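Local coordinates for protein DMATS type aromatic prenyltransferase (Streptomyces coelicolor, PDB 6ZRZ) that probably transfers a dimethylallyl group from its diphosphate to tryptophan, at carbon 5 of the indole, inside an ABBA-type barrel, at residues Thr272-Val277 with Tyr326-Gly331. Residues are numbered along the deposited sequence; the frame is centred on the assembly and turned at random.
Sequences TLYIPV and YLALAG. With TRP (tryptophan), chain D; 6C7 (S-(3-methylbut-2-en-1-yl) trihydrogen thiodiphosphate), chain C.
Tyr-326 slides its ring between Pro-276 and the bound tryptophan. From CB, near Ile-275 O, the chain leaves with CG anti to its carbonyl carbon (chi1 -76°), taking the ring across the end of strand 272-275. CD1 meets Pro-276 N at 3.4 Å and also Tyr-274 CB; CE1 touches Pro-276 CB (3.6 Å), which makes a CH-pi contact over one face, 4.0 Å from the ring centroid. On the opposite face the indole packs, its CH2 over the ring centre, while CD2 meets its CZ2. At the tip, Tyr-326 OH donates to the tryptophan carboxylate O (2.6 Å), which lies in the ring plane. A leucine here would probably leave this carboxylate oxygen without its phenol donor and the indole without the flat ring it lies against. Tyr-274, its CG likewise anti to the carbonyl carbon (chi1 -53°), reaches from the same face of the sheet to the thiodiphosphate analogue of the prenyl donor. Its CD1 bridges Ala-328 CB and the indole CH2, and its OH donates to O8 of the analogue (2.6 Å), so each tyrosine gives its hydroxyl to a different ligand. Thr-272 CG2 lies over one face of the Tyr-274 ring, and a water joins Thr-272 OG1 to Gly-331 O. Four backbone bonds, in the hydrogen-bonded pairs Leu-273/Leu-329 and Ile-275/Leu-327, fix the antiparallel register; the straightest is Ile-275 N to Leu-327 O (2.9 Å, 174°). Pro-276 centres an inverse gamma turn that ends the strand pairing, yet Val-277 CG1 still packs on Leu-327 CG. In the ten-stranded barrel of the ABBA fold, strand 254-260 flanks 270-275 and strand 338-344 flanks 324-332; the tyrosines face the ligand-filled lumen, while Leu-273, Ile-275 and Leu-329 pack outward on Phe-235 of helix 229-240.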
loop_
_atom_site.group_PDB
_atom_site.type_symbol
_atom_site.label_atom_id
_atom_site.label_comp_id
_atom_site.label_asym_id
_atom_site.label_seq_id
_atom_site.Cartn_x
_atom_site.Cartn_y
_atom_site.Cartn_z
ATOM N N THR A 272 8.833 -3.192 -8.394
ATOM C CA THR A 272 7.517 -3.795 -8.138
ATOM C C THR A 272 6.536 -3.232 -9.165
ATOM O O THR A 272 6.568 -1.955 -9.409
ATOM C CB THR A 272 7.019 -3.531 -6.705
ATOM O OG1 THR A 272 7.945 -4.055 -5.735
ATOM C CG2 THR A 272 5.658 -4.149 -6.465
ATOM N N LEU A 273 5.692 -4.097 -9.722
ATOM C CA LEU A 273 4.544 -3.670 -10.536
ATOM C C LEU A 273 3.246 -3.890 -9.756
ATOM O O LEU A 273 3.004 -5.013 -9.299
ATOM C CB LEU A 273 4.526 -4.426 -11.863
ATOM C CG LEU A 273 3.370 -4.065 -12.790
ATOM C CD1 LEU A 273 3.402 -2.588 -13.154
ATOM C CD2 LEU A 273 3.399 -4.913 -14.056
ATOM N N TYR A 274 2.441 -2.850 -9.633
ATOM C CA TYR A 274 1.110 -2.899 -8.983
ATOM C C TYR A 274 -0.006 -2.796 -10.017
ATOM O O TYR A 274 -0.069 -1.807 -10.797
ATOM C CB TYR A 274 0.953 -1.754 -7.989
ATOM C CG TYR A 274 2.063 -1.648 -6.965
ATOM C CD1 TYR A 274 1.904 -2.112 -5.653
ATOM C CD2 TYR A 274 3.252 -1.013 -7.290
ATOM C CE1 TYR A 274 2.947 -2.008 -4.730
ATOM C CE2 TYR A 274 4.274 -0.867 -6.374
ATOM C CZ TYR A 274 4.129 -1.370 -5.098
ATOM O OH TYR A 274 5.184 -1.260 -4.255
ATOM N N ILE A 275 -0.913 -3.750 -10.008
ATOM C CA ILE A 275 -2.108 -3.747 -10.869
ATOM C C ILE A 275 -3.370 -3.650 -10.005
ATOM O O ILE A 275 -3.600 -4.484 -9.147
ATOM C CB ILE A 275 -2.097 -4.970 -11.791
ATOM C CG1 ILE A 275 -0.883 -4.903 -12.717
ATOM C CG2 ILE A 275 -3.413 -5.053 -12.551
ATOM C CD1 ILE A 275 -0.725 -6.077 -13.645
ATOM N N PRO A 276 -4.209 -2.611 -10.211
ATOM C CA PRO A 276 -5.457 -2.434 -9.451
ATOM C C PRO A 276 -6.562 -3.380 -9.937
ATOM O O PRO A 276 -7.496 -2.979 -10.582
ATOM C CB PRO A 276 -5.811 -0.977 -9.692
ATOM C CG PRO A 276 -5.238 -0.712 -11.071
ATOM C CD PRO A 276 -3.997 -1.569 -11.200
ATOM N N VAL A 277 -6.414 -4.640 -9.572
ATOM C CA VAL A 277 -7.234 -5.768 -10.048
ATOM C C VAL A 277 -8.723 -5.471 -9.838
ATOM O O VAL A 277 -9.511 -6.000 -10.598
ATOM C CB VAL A 277 -6.794 -7.084 -9.376
ATOM C CG1 VAL A 277 -7.078 -7.111 -7.873
ATOM C CG2 VAL A 277 -7.432 -8.274 -10.042
ATOM N N TYR A 326 -5.362 -4.279 -4.984
ATOM C CA TYR A 326 -4.212 -4.417 -5.895
ATOM C C TYR A 326 -3.589 -5.793 -5.729
ATOM O O TYR A 326 -3.631 -6.391 -4.657
ATOM C CB TYR A 326 -3.072 -3.434 -5.601
ATOM C CG TYR A 326 -3.279 -2.018 -6.024
ATOM C CD1 TYR A 326 -2.823 -1.564 -7.245
ATOM C CD2 TYR A 326 -3.957 -1.135 -5.219
ATOM C CE1 TYR A 326 -2.977 -0.237 -7.636
ATOM C CE2 TYR A 326 -4.171 0.180 -5.604
ATOM C CZ TYR A 326 -3.678 0.639 -6.824
ATOM O OH TYR A 326 -3.888 1.946 -7.221
ATOM N N LEU A 327 -2.965 -6.250 -6.787
ATOM C CA LEU A 327 -1.964 -7.307 -6.720
ATOM C C LEU A 327 -0.644 -6.731 -7.170
ATOM O O LEU A 327 -0.636 -5.871 -8.059
ATOM C CB LEU A 327 -2.370 -8.475 -7.615
ATOM C CG LEU A 327 -3.645 -9.197 -7.235
ATOM C CD1 LEU A 327 -3.984 -10.217 -8.309
ATOM C CD2 LEU A 327 -3.531 -9.844 -5.855
ATOM N N ALA A 328 0.443 -7.213 -6.616
ATOM C CA ALA A 328 1.787 -6.726 -6.974
ATOM C C ALA A 328 2.736 -7.905 -7.139
ATOM O O ALA A 328 2.641 -8.896 -6.339
ATOM C CB ALA A 328 2.274 -5.775 -5.925
ATOM N N LEU A 329 3.650 -7.777 -8.096
ATOM C CA LEU A 329 4.818 -8.657 -8.245
ATOM C C LEU A 329 6.051 -7.823 -7.939
ATOM O O LEU A 329 6.266 -6.804 -8.644
ATOM C CB LEU A 329 4.847 -9.218 -9.659
ATOM C CG LEU A 329 6.012 -10.154 -9.938
ATOM C CD1 LEU A 329 5.891 -11.400 -9.097
ATOM C CD2 LEU A 329 6.094 -10.507 -11.406
ATOM N N ALA A 330 6.810 -8.214 -6.922
ATOM C CA ALA A 330 7.928 -7.427 -6.317
ATOM C C ALA A 330 9.249 -8.163 -6.517
ATOM O O ALA A 330 9.360 -9.307 -6.017
ATOM C CB ALA A 330 7.666 -7.180 -4.837
ATOM N N GLY A 331 10.192 -7.534 -7.210
ATOM C CA GLY A 331 11.559 -8.029 -7.426
ATOM C C GLY A 331 12.580 -7.279 -6.568
ATOM O O GLY A 331 12.379 -6.080 -6.242
HETATM N N TRP D . -5.989 3.692 -2.824
HETATM C CA TRP D . -4.937 4.528 -3.454
HETATM C C TRP D . -4.765 4.157 -4.934
HETATM O O TRP D . -5.358 3.190 -5.467
HETATM C CB TRP D . -3.610 4.422 -2.694
HETATM C CG TRP D . -3.091 3.028 -2.495
HETATM C CD1 TRP D . -3.368 2.179 -1.454
HETATM C CD2 TRP D . -2.190 2.313 -3.362
HETATM N NE1 TRP D . -2.705 0.991 -1.625
HETATM C CE2 TRP D . -1.964 1.047 -2.776
HETATM C CE3 TRP D . -1.537 2.629 -4.558
HETATM C CZ2 TRP D . -1.129 0.094 -3.360
HETATM C CZ3 TRP D . -0.709 1.692 -5.131
HETATM C CH2 TRP D . -0.520 0.435 -4.550
HETATM O OXT TRP D . -4.000 4.857 -5.637
HETATM O O4 6C7 C . 8.306 -3.166 -0.986
HETATM P P1 6C7 C . 7.105 -3.050 0.114
HETATM O O6 6C7 C . 6.310 -4.289 0.234
HETATM O O5 6C7 C . 7.842 -2.658 1.519
HETATM O O2 6C7 C . 6.228 -1.723 -0.234
HETATM P P3 6C7 C . 4.669 -1.795 -0.678
HETATM O O8 6C7 C . 4.738 -2.573 -2.085
HETATM O O7 6C7 C . 3.768 -2.493 0.267
HETATM S S9 6C7 C . 4.178 -0.097 -1.065
HETATM C C10 6C7 C . 2.489 -0.340 -1.645
HETATM C C11 6C7 C . 1.657 0.676 -0.816
HETATM C C12 6C7 C . 1.319 2.088 -1.345
HETATM C C13 6C7 C . 0.515 3.031 -0.475
HETATM C C14 6C7 C . 1.787 2.600 -2.708
HETATM O O HOH W 1 10.471 -4.510 -5.065
#